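Local structure of cysteine hydrolase (Staphylococcus aureus, 6KUA) at residues 4-8 / 38-42. The protein probably hydrolyses nicotinamide to nicotinic acid and ammonia, as a nicotinamidase of the isochorismatase-like cysteine hydrolase family. Residues are numbered along the deposited sequence; the frame is centred on the assembly and turned at random.
Sequences RALLV and RINDF
When a helix leads back across a parallel sheet, it runs nearly antiparallel to the strands it covers, and residues 4-8 and 38-42 illustrate the rule. Residues 4-8 are extended, residues 38-42 alpha-helical with Phe42 N bonded to Arg38 O at 3.0 Å; their axes approach to 9.2 Å with N-to-C directions 154° apart. The CA atoms of Leu6 and Phe42 mark the register at 7.1 Å. Arg4, Leu6 and Val8 send their CA-to-CB bonds toward the helix, whereas that of Ala5 points away. Phe42 (chi1 -81°) inserts its ring between two strand side chains. Leu6 CB sits over one face, 3.6 Å from the ring centroid in a CH-pi contact; over the opposite face lies the guanidinium of Arg4, stacked at 11° with CZ 3.9 Å from the centroid, a cation-pi pair. This is the first strand and the helix of a beta-alpha-beta crossover in the alpha/beta fold of isochorismatase-like hydrolases: helix 32-44 links strand 4-9 to its parallel neighbour 48-54 and packs on the sheet. The p, t, t rotamer of Arg4 carries its side chain across the ring to Asp41, where NH2 donates to OD2 at 2.6 Å in a salt bridge; NH1 adds a weak bond to the same OD2 at 3.1 Å. Asp47 binds Arg4 NE. Arg38 NH2 makes a long 3.8 Å salt bridge to Asp41 OD2, but its guanidinium is held chiefly by Glu128 of strand 126-132. Farther along the strand, Leu6 CD2 meets Ile39 CG1 at 3.8 Å, and Val8 CG2 reaches Ile39 CG1 at 4.5 Å.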
ATOM      1  N   ARG A   4      -4.525   8.059 -20.610  1.00 20.52           N
ATOM      2  CA  ARG A   4      -5.809   7.943 -19.933  1.00 24.45           C
ATOM      3  C   ARG A   4      -6.287   6.493 -19.948  1.00 26.41           C
ATOM      4  O   ARG A   4      -5.942   5.710 -20.835  1.00 24.13           O
ATOM      5  CB  ARG A   4      -6.876   8.858 -20.568  1.00 25.43           C
ATOM      6  CG  ARG A   4      -7.134   8.616 -22.054  1.00 34.30           C
ATOM      7  CD  ARG A   4      -8.367   9.387 -22.576  1.00 34.26           C
ATOM      8  NE  ARG A   4      -8.888   8.798 -23.818  1.00 37.73           N
ATOM      9  CZ  ARG A   4     -10.095   9.035 -24.342  1.00 35.05           C
ATOM     10  NH1 ARG A   4     -10.948   9.855 -23.753  1.00 29.36           N
ATOM     11  NH2 ARG A   4     -10.460   8.428 -25.462  1.00 35.83           N
ATOM     12  N   ALA A   5      -7.075   6.137 -18.939  1.00 22.50           N
ATOM     13  CA  ALA A   5      -7.652   4.805 -18.864  1.00 18.97           C
ATOM     14  C   ALA A   5      -9.076   4.932 -18.363  1.00 21.42           C
ATOM     15  O   ALA A   5      -9.416   5.866 -17.629  1.00 18.09           O
ATOM     16  CB  ALA A   5      -6.834   3.860 -17.955  1.00 17.20           C
ATOM     17  N   LEU A   6      -9.912   4.008 -18.811  1.00 17.68           N
ATOM     18  CA  LEU A   6     -11.296   3.938 -18.388  1.00 19.08           C
ATOM     19  C   LEU A   6     -11.428   2.819 -17.366  1.00 18.98           C
ATOM     20  O   LEU A   6     -10.981   1.693 -17.614  1.00 21.62           O
ATOM     21  CB  LEU A   6     -12.207   3.687 -19.595  1.00 19.72           C
ATOM     22  CG  LEU A   6     -13.694   3.517 -19.296  1.00 22.12           C
ATOM     23  CD1 LEU A   6     -14.292   4.816 -18.800  1.00 17.15           C
ATOM     24  CD2 LEU A   6     -14.417   3.051 -20.544  1.00 20.34           C
ATOM     25  N   LEU A   7     -12.016   3.122 -16.219  1.00 21.50           N
ATOM     26  CA  LEU A   7     -12.274   2.120 -15.189  1.00 20.73           C
ATOM     27  C   LEU A   7     -13.774   1.882 -15.125  1.00 17.50           C
ATOM     28  O   LEU A   7     -14.533   2.800 -14.788  1.00 18.58           O
ATOM     29  CB  LEU A   7     -11.744   2.573 -13.823  1.00 18.47           C
ATOM     30  CG  LEU A   7     -10.290   3.046 -13.748  1.00 19.02           C
ATOM     31  CD1 LEU A   7      -9.847   3.333 -12.300  1.00 15.37           C
ATOM     32  CD2 LEU A   7      -9.347   2.045 -14.409  1.00 21.10           C
ATOM     33  N   VAL A   8     -14.195   0.660 -15.445  1.00 19.47           N
ATOM     34  CA  VAL A   8     -15.606   0.270 -15.421  1.00 23.06           C
ATOM     35  C   VAL A   8     -15.828  -0.576 -14.177  1.00 21.17           C
ATOM     36  O   VAL A   8     -15.415  -1.740 -14.121  1.00 20.55           O
ATOM     37  CB  VAL A   8     -16.015  -0.487 -16.688  1.00 19.83           C
ATOM     38  CG1 VAL A   8     -17.509  -0.838 -16.640  1.00 21.94           C
ATOM     39  CG2 VAL A   8     -15.677   0.355 -17.910  1.00 21.90           C
ATOM     40  N   ARG A  38     -18.469   5.181 -23.825  1.00 30.56           N
ATOM     41  CA  ARG A  38     -17.141   5.517 -23.310  1.00 32.07           C
ATOM     42  C   ARG A  38     -16.135   4.442 -23.695  1.00 25.79           C
ATOM     43  O   ARG A  38     -14.986   4.748 -24.031  1.00 30.62           O
ATOM     44  CB  ARG A  38     -17.163   5.696 -21.785  1.00 28.30           C
ATOM     45  CG  ARG A  38     -18.050   6.817 -21.268  1.00 31.69           C
ATOM     46  CD  ARG A  38     -17.866   8.117 -22.035  1.00 34.78           C
ATOM     47  NE  ARG A  38     -16.513   8.629 -21.882  1.00 34.71           N
ATOM     48  CZ  ARG A  38     -15.815   9.217 -22.846  1.00 34.20           C
ATOM     49  NH1 ARG A  38     -16.349   9.381 -24.054  1.00 31.21           N
ATOM     50  NH2 ARG A  38     -14.581   9.638 -22.597  1.00 31.51           N
ATOM     51  N   ILE A  39     -16.559   3.179 -23.657  1.00 28.01           N
ATOM     52  CA  ILE A  39     -15.687   2.076 -24.049  1.00 28.58           C
ATOM     53  C   ILE A  39     -15.273   2.230 -25.506  1.00 30.42           C
ATOM     54  O   ILE A  39     -14.092   2.103 -25.853  1.00 30.85           O
ATOM     55  CB  ILE A  39     -16.383   0.726 -23.793  1.00 28.26           C
ATOM     56  CG1 ILE A  39     -16.649   0.546 -22.298  1.00 27.17           C
ATOM     57  CG2 ILE A  39     -15.537  -0.437 -24.318  1.00 23.98           C
ATOM     58  CD1 ILE A  39     -17.547  -0.626 -21.983  1.00 27.38           C
ATOM     59  N   ASN A  40     -16.236   2.539 -26.377  1.00 33.40           N
ATOM     60  CA  ASN A  40     -15.915   2.723 -27.788  1.00 31.15           C
ATOM     61  C   ASN A  40     -14.974   3.898 -27.986  1.00 33.29           C
ATOM     62  O   ASN A  40     -14.068   3.838 -28.825  1.00 33.69           O
ATOM     63  CB  ASN A  40     -17.194   2.916 -28.599  1.00 29.49           C
ATOM     64  CG  ASN A  40     -17.914   1.609 -28.850  1.00 33.03           C
ATOM     65  OD1 ASN A  40     -17.289   0.613 -29.188  1.00 36.47           O
ATOM     66  ND2 ASN A  40     -19.227   1.600 -28.673  1.00 33.32           N
ATOM     67  N   ASP A  41     -15.167   4.977 -27.223  1.00 31.83           N
ATOM     68  CA  ASP A  41     -14.269   6.123 -27.324  1.00 32.48           C
ATOM     69  C   ASP A  41     -12.828   5.721 -27.026  1.00 28.74           C
ATOM     70  O   ASP A  41     -11.920   5.954 -27.829  1.00 28.61           O
ATOM     71  CB  ASP A  41     -14.720   7.227 -26.367  1.00 35.05           C
ATOM     72  CG  ASP A  41     -13.989   8.540 -26.605  1.00 37.36           C
ATOM     73  OD1 ASP A  41     -14.425   9.311 -27.481  1.00 47.40           O
ATOM     74  OD2 ASP A  41     -12.979   8.813 -25.917  1.00 42.77           O
ATOM     75  N   PHE A  42     -12.601   5.123 -25.857  1.00 28.99           N
ATOM     76  CA  PHE A  42     -11.258   4.683 -25.491  1.00 27.41           C
ATOM     77  C   PHE A  42     -10.714   3.668 -26.486  1.00 26.80           C
ATOM     78  O   PHE A  42      -9.543   3.733 -26.867  1.00 27.48           O
ATOM     79  CB  PHE A  42     -11.269   4.096 -24.075  1.00 24.60           C
ATOM     80  CG  PHE A  42     -11.210   5.145 -22.991  1.00 23.97           C
ATOM     81  CD1 PHE A  42     -12.317   5.953 -22.726  1.00 22.99           C
ATOM     82  CD2 PHE A  42     -10.043   5.347 -22.262  1.00 21.99           C
ATOM     83  CE1 PHE A  42     -12.265   6.927 -21.740  1.00 24.58           C
ATOM     84  CE2 PHE A  42      -9.986   6.326 -21.267  1.00 24.49           C
ATOM     85  CZ  PHE A  42     -11.101   7.114 -21.011  1.00 22.94           C
TER